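Local coordinates for selenium-binding protein (Sulfolobus tokodaii, PDB 2ECE) that is of unproven function but may bind selenium, at residues F97-Y109 against S138-I152. Residues are numbered along the deposited sequence; the frame is centred on the assembly and turned at random.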
loop_
_atom_site.group_PDB
_atom_site.type_symbol
_atom_site.label_atom_id
_atom_site.label_comp_id
_atom_site.label_asym_id
_atom_site.label_seq_id
_atom_site.Cartn_x
_atom_site.Cartn_y
_atom_site.Cartn_z
ATOM N N PHE A 97 -2.424 18.376 2.495
ATOM C CA PHE A 97 -2.575 17.581 3.703
ATOM C C PHE A 97 -2.397 16.084 3.564
ATOM O O PHE A 97 -2.849 15.478 2.591
ATOM C CB PHE A 97 -3.955 17.828 4.311
ATOM C CG PHE A 97 -4.310 19.278 4.444
ATOM C CD1 PHE A 97 -4.938 19.953 3.404
ATOM C CD2 PHE A 97 -4.024 19.968 5.618
ATOM C CE1 PHE A 97 -5.278 21.298 3.532
ATOM C CE2 PHE A 97 -4.357 21.313 5.757
ATOM C CZ PHE A 97 -4.987 21.978 4.710
ATOM N N LEU A 98 -1.737 15.492 4.551
ATOM C CA LEU A 98 -1.583 14.048 4.579
ATOM C C LEU A 98 -2.821 13.598 5.351
ATOM O O LEU A 98 -3.133 14.152 6.411
ATOM C CB LEU A 98 -0.319 13.628 5.342
ATOM C CG LEU A 98 1.038 13.972 4.716
ATOM C CD1 LEU A 98 2.159 13.496 5.647
ATOM C CD2 LEU A 98 1.162 13.302 3.348
ATOM N N ILE A 99 -3.533 12.620 4.798
ATOM C CA ILE A 99 -4.736 12.056 5.405
ATOM C C ILE A 99 -4.235 10.733 5.986
ATOM O O ILE A 99 -3.970 9.786 5.241
ATOM C CB ILE A 99 -5.812 11.794 4.323
ATOM C CG1 ILE A 99 -6.035 13.063 3.499
ATOM C CG2 ILE A 99 -7.121 11.363 4.960
ATOM C CD1 ILE A 99 -6.532 14.240 4.311
ATOM N N VAL A 100 -4.098 10.684 7.313
ATOM C CA VAL A 100 -3.557 9.520 8.012
ATOM C C VAL A 100 -4.547 8.809 8.929
ATOM O O VAL A 100 -4.847 9.289 10.019
ATOM C CB VAL A 100 -2.333 9.945 8.854
ATOM C CG1 VAL A 100 -1.678 8.723 9.499
ATOM C CG2 VAL A 100 -1.344 10.704 7.968
ATOM N N PRO A 101 -5.035 7.628 8.510
ATOM C CA PRO A 101 -5.996 6.883 9.322
ATOM C C PRO A 101 -5.370 5.814 10.212
ATOM O O PRO A 101 -4.253 5.350 9.965
ATOM C CB PRO A 101 -6.905 6.270 8.266
ATOM C CG PRO A 101 -5.889 5.846 7.228
ATOM C CD PRO A 101 -4.961 7.066 7.146
ATOM N N GLY A 102 -6.102 5.423 11.251
ATOM C CA GLY A 102 -5.617 4.376 12.132
ATOM C C GLY A 102 -6.266 3.078 11.687
ATOM O O GLY A 102 -7.501 2.965 11.697
ATOM N N LEU A 103 -5.458 2.101 11.281
ATOM C CA LEU A 103 -6.007 0.822 10.835
ATOM C C LEU A 103 -6.690 0.080 11.996
ATOM O O LEU A 103 -7.553 -0.766 11.770
ATOM C CB LEU A 103 -4.906 -0.047 10.213
ATOM C CG LEU A 103 -5.299 -1.429 9.676
ATOM C CD1 LEU A 103 -6.428 -1.325 8.659
ATOM C CD2 LEU A 103 -4.072 -2.073 9.043
ATOM N N ARG A 104 -6.297 0.400 13.229
ATOM C CA ARG A 104 -6.900 -0.207 14.415
ATOM C C ARG A 104 -7.948 0.714 15.045
ATOM O O ARG A 104 -9.055 0.275 15.371
ATOM C CB ARG A 104 -5.830 -0.542 15.471
ATOM C CG ARG A 104 -5.261 -1.961 15.390
ATOM C CD ARG A 104 -4.297 -2.276 16.540
ATOM N NE ARG A 104 -3.639 -3.570 16.352
ATOM C CZ ARG A 104 -4.155 -4.743 16.715
ATOM N NH1 ARG A 104 -5.342 -4.797 17.310
ATOM N NH2 ARG A 104 -3.508 -5.867 16.439
ATOM N N SER A 105 -7.608 1.993 15.186
ATOM C CA SER A 105 -8.495 2.972 15.818
ATOM C C SER A 105 -9.641 3.559 15.000
ATOM O O SER A 105 -10.656 3.961 15.569
ATOM C CB SER A 105 -7.670 4.140 16.353
ATOM O OG SER A 105 -7.148 4.895 15.270
ATOM N N SER A 106 -9.475 3.634 13.682
ATOM C CA SER A 106 -10.484 4.219 12.805
ATOM C C SER A 106 -10.433 5.747 12.895
ATOM O O SER A 106 -11.287 6.443 12.356
ATOM C CB SER A 106 -11.888 3.737 13.177
ATOM O OG SER A 106 -12.020 2.343 12.980
ATOM N N ARG A 107 -9.425 6.262 13.587
ATOM C CA ARG A 107 -9.260 7.703 13.727
ATOM C C ARG A 107 -8.618 8.238 12.447
ATOM O O ARG A 107 -7.920 7.500 11.750
ATOM C CB ARG A 107 -8.363 7.998 14.939
ATOM C CG ARG A 107 -7.988 9.464 15.133
ATOM C CD ARG A 107 -7.264 9.685 16.470
ATOM N NE ARG A 107 -8.102 9.350 17.627
ATOM C CZ ARG A 107 -7.946 8.272 18.391
ATOM N NH1 ARG A 107 -6.980 7.400 18.136
ATOM N NH2 ARG A 107 -8.752 8.074 19.429
ATOM N N ILE A 108 -8.872 9.501 12.117
ATOM C CA ILE A 108 -8.263 10.101 10.926
ATOM C C ILE A 108 -7.577 11.409 11.298
ATOM O O ILE A 108 -8.198 12.306 11.884
ATOM C CB ILE A 108 -9.291 10.430 9.822
ATOM C CG1 ILE A 108 -10.046 9.171 9.395
ATOM C CG2 ILE A 108 -8.565 11.019 8.592
ATOM C CD1 ILE A 108 -11.169 9.452 8.408
ATOM N N TYR A 109 -6.293 11.513 10.980
ATOM C CA TYR A 109 -5.563 12.741 11.250
ATOM C C TYR A 109 -5.418 13.495 9.933
ATOM O O TYR A 109 -5.239 12.881 8.871
ATOM C CB TYR A 109 -4.167 12.441 11.804
ATOM C CG TYR A 109 -4.158 11.661 13.096
ATOM C CD1 TYR A 109 -4.014 10.274 13.099
ATOM C CD2 TYR A 109 -4.265 12.314 14.321
ATOM C CE1 TYR A 109 -3.969 9.559 14.289
ATOM C CE2 TYR A 109 -4.226 11.609 15.519
ATOM C CZ TYR A 109 -4.075 10.234 15.500
ATOM O OH TYR A 109 -4.019 9.538 16.689
ATOM N N SER A 138 -15.230 0.629 10.164
ATOM C CA SER A 138 -14.133 0.728 11.126
ATOM C C SER A 138 -12.884 0.060 10.549
ATOM O O SER A 138 -12.984 -0.748 9.617
ATOM C CB SER A 138 -14.518 0.080 12.466
ATOM O OG SER A 138 -14.620 -1.330 12.365
ATOM N N ARG A 139 -11.722 0.400 11.111
ATOM C CA ARG A 139 -10.421 -0.128 10.683
ATOM C C ARG A 139 -10.111 0.367 9.271
ATOM O O ARG A 139 -10.253 -0.365 8.286
ATOM C CB ARG A 139 -10.408 -1.660 10.733
ATOM C CG ARG A 139 -10.241 -2.255 12.143
ATOM C CD ARG A 139 -11.525 -2.191 12.979
ATOM N NE ARG A 139 -11.393 -2.975 14.209
ATOM C CZ ARG A 139 -12.412 -3.361 14.981
ATOM N NH1 ARG A 139 -13.663 -3.044 14.669
ATOM N NH2 ARG A 139 -12.178 -4.080 16.067
ATOM N N LEU A 140 -9.678 1.622 9.198
ATOM C CA LEU A 140 -9.385 2.296 7.936
ATOM C C LEU A 140 -8.027 1.945 7.353
ATOM O O LEU A 140 -7.000 1.978 8.044
ATOM C CB LEU A 140 -9.516 3.805 8.129
ATOM C CG LEU A 140 -10.947 4.351 8.034
ATOM C CD1 LEU A 140 -11.915 3.517 8.866
ATOM C CD2 LEU A 140 -10.940 5.804 8.484
ATOM N N HIS A 141 -8.035 1.626 6.061
ATOM C CA HIS A 141 -6.832 1.197 5.360
ATOM C C HIS A 141 -6.300 2.157 4.283
ATOM O O HIS A 141 -5.515 3.059 4.571
ATOM C CB HIS A 141 -7.109 -0.184 4.745
ATOM C CG HIS A 141 -5.901 -0.852 4.167
ATOM N ND1 HIS A 141 -5.021 -1.594 4.929
ATOM C CD2 HIS A 141 -5.426 -0.890 2.900
ATOM C CE1 HIS A 141 -4.056 -2.061 4.155
ATOM N NE2 HIS A 141 -4.278 -1.647 2.919
ATOM N N THR A 142 -6.750 1.966 3.049
ATOM C CA THR A 142 -6.288 2.768 1.915
ATOM C C THR A 142 -6.913 4.157 1.767
ATOM O O THR A 142 -8.115 4.326 1.955
ATOM C CB THR A 142 -6.522 2.012 0.586
ATOM O OG1 THR A 142 -5.885 0.726 0.650
ATOM C CG2 THR A 142 -5.956 2.820 -0.616
ATOM N N VAL A 143 -6.081 5.141 1.422
ATOM C CA VAL A 143 -6.545 6.505 1.186
ATOM C C VAL A 143 -6.172 6.912 -0.235
ATOM O O VAL A 143 -5.015 6.768 -0.636
ATOM C CB VAL A 143 -5.880 7.529 2.127
ATOM C CG1 VAL A 143 -6.384 8.936 1.788
ATOM C CG2 VAL A 143 -6.182 7.187 3.567
ATOM N N HIS A 144 -7.147 7.409 -0.994
ATOM C CA HIS A 144 -6.902 7.868 -2.355
ATOM C C HIS A 144 -7.549 9.233 -2.576
ATOM O O HIS A 144 -8.680 9.467 -2.141
ATOM C CB HIS A 144 -7.456 6.871 -3.382
ATOM C CG HIS A 144 -6.525 5.738 -3.682
ATOM N ND1 HIS A 144 -5.218 5.939 -4.077
ATOM C CD2 HIS A 144 -6.706 4.395 -3.654
ATOM C CE1 HIS A 144 -4.634 4.771 -4.278
ATOM N NE2 HIS A 144 -5.515 3.816 -4.029
ATOM N N CYS A 145 -6.826 10.124 -3.250
ATOM C CA CYS A 145 -7.320 11.474 -3.550
ATOM C C CYS A 145 -8.079 11.434 -4.881
ATOM O O CYS A 145 -7.494 11.168 -5.932
ATOM C CB CYS A 145 -6.137 12.474 -3.625
ATOM S SG CYS A 145 -4.602 11.706 -4.247
ATOM N N GLY A 146 -9.384 11.678 -4.830
ATOM C CA GLY A 146 -10.181 11.668 -6.045
ATOM C C GLY A 146 -10.482 13.085 -6.498
ATOM O O GLY A 146 -10.181 14.039 -5.778
ATOM N N PRO A 147 -11.067 13.261 -7.691
ATOM C CA PRO A 147 -11.395 14.594 -8.206
ATOM C C PRO A 147 -12.478 15.254 -7.359
ATOM O O PRO A 147 -12.433 16.451 -7.074
ATOM C CB PRO A 147 -11.923 14.309 -9.614
ATOM C CG PRO A 147 -11.372 12.944 -9.953
ATOM C CD PRO A 147 -11.481 12.218 -8.645
ATOM N N ASP A 148 -13.443 14.430 -6.968
ATOM C CA ASP A 148 -14.613 14.849 -6.211
ATOM C C ASP A 148 -14.539 14.751 -4.694
ATOM O O ASP A 148 -15.236 15.487 -3.999
ATOM C CB ASP A 148 -15.811 14.048 -6.713
ATOM C CG ASP A 148 -15.601 12.549 -6.580
ATOM O OD1 ASP A 148 -14.430 12.109 -6.518
ATOM O OD2 ASP A 148 -16.603 11.809 -6.550
ATOM N N ALA A 149 -13.718 13.846 -4.168
ATOM C CA ALA A 149 -13.613 13.698 -2.716
ATOM C C ALA A 149 -12.413 12.840 -2.331
ATOM O O ALA A 149 -11.636 12.432 -3.188
ATOM C CB ALA A 149 -14.899 13.073 -2.161
ATOM N N ILE A 150 -12.265 12.583 -1.036
ATOM C CA ILE A 150 -11.176 11.755 -0.539
ATOM C C ILE A 150 -11.821 10.418 -0.196
ATOM O O ILE A 150 -12.818 10.377 0.523
ATOM C CB ILE A 150 -10.533 12.371 0.722
ATOM C CG1 ILE A 150 -9.926 13.734 0.384
ATOM C CG2 ILE A 150 -9.460 11.441 1.266
ATOM C CD1 ILE A 150 -9.565 14.541 1.613
ATOM N N TYR A 151 -11.264 9.332 -0.719
ATOM C CA TYR A 151 -11.812 8.001 -0.493
ATOM C C TYR A 151 -10.914 7.172 0.416
ATOM O O TYR A 151 -9.695 7.164 0.252
ATOM C CB TYR A 151 -11.976 7.262 -1.830
ATOM C CG TYR A 151 -12.965 7.878 -2.794
ATOM C CD1 TYR A 151 -12.781 9.169 -3.299
ATOM C CD2 TYR A 151 -14.073 7.150 -3.233
ATOM C CE1 TYR A 151 -13.680 9.715 -4.220
ATOM C CE2 TYR A 151 -14.974 7.682 -4.148
ATOM C CZ TYR A 151 -14.772 8.963 -4.641
ATOM O OH TYR A 151 -15.662 9.486 -5.555
ATOM N N ILE A 152 -11.528 6.455 1.355
ATOM C CA ILE A 152 -10.784 5.631 2.299
ATOM C C ILE A 152 -11.463 4.285 2.474
ATOM O O ILE A 152 -12.653 4.224 2.753
ATOM C CB ILE A 152 -10.700 6.311 3.690
ATOM C CG1 ILE A 152 -10.143 7.733 3.540
ATOM C CG2 ILE A 152 -9.821 5.484 4.618
ATOM C CD1 ILE A 152 -10.132 8.530 4.825
#
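Two neighbouring blades of the beta-propeller meet face to face, the hairpin of strands 97-101 and 108-112 lying against that of 140-145 and 150-154. Ile99 puts CB against Val143 CG1 (3.9 Å), the side chains crossing at about a right angle, while its CD1 meets Ile150 CD1 tip to tip. With CG2 anti to the backbone N, Ile99 also turns this methyl to Ile152 CD1, which Ile108 CD1 meets end-on from the next strand (3.8 Å). Leu140 lies across both strands of the first hairpin: CB on Pro101 CB (3.6 Å), CD2 at about a right angle on Ile108 CG1 (3.6 Å). The Pro101 ring crosses Val143 obliquely, CD to CG2.

At the first hairpin's turn a single hydrogen bond crosses, nearly straight, from Arg139 N to Ser106 OG (2.7 Å, 168°). Leu103 CA approaches Leu140 O (3.2 Å) in a CA-H...O contact, and Leu103 CD1, its CG anti to the backbone N, packs on the same oxygen (3.4 Å). Ser106 O is buried without a partner. Arg139 NH1 donates in the guanidinium plane to Ser138 OG (3.0 Å), which is also hydrogen-bonded to Asn157 O, while NE forms a salt bridge with Glu214.

Helix 128-135, linking the blades, packs on Ser106 and Ile108, strand 165-169 touches Ile108 and Ile150 through Leu169, and the Cys81-Cys145 disulfide ties strand 140-145 to the chain preceding strand 97-101.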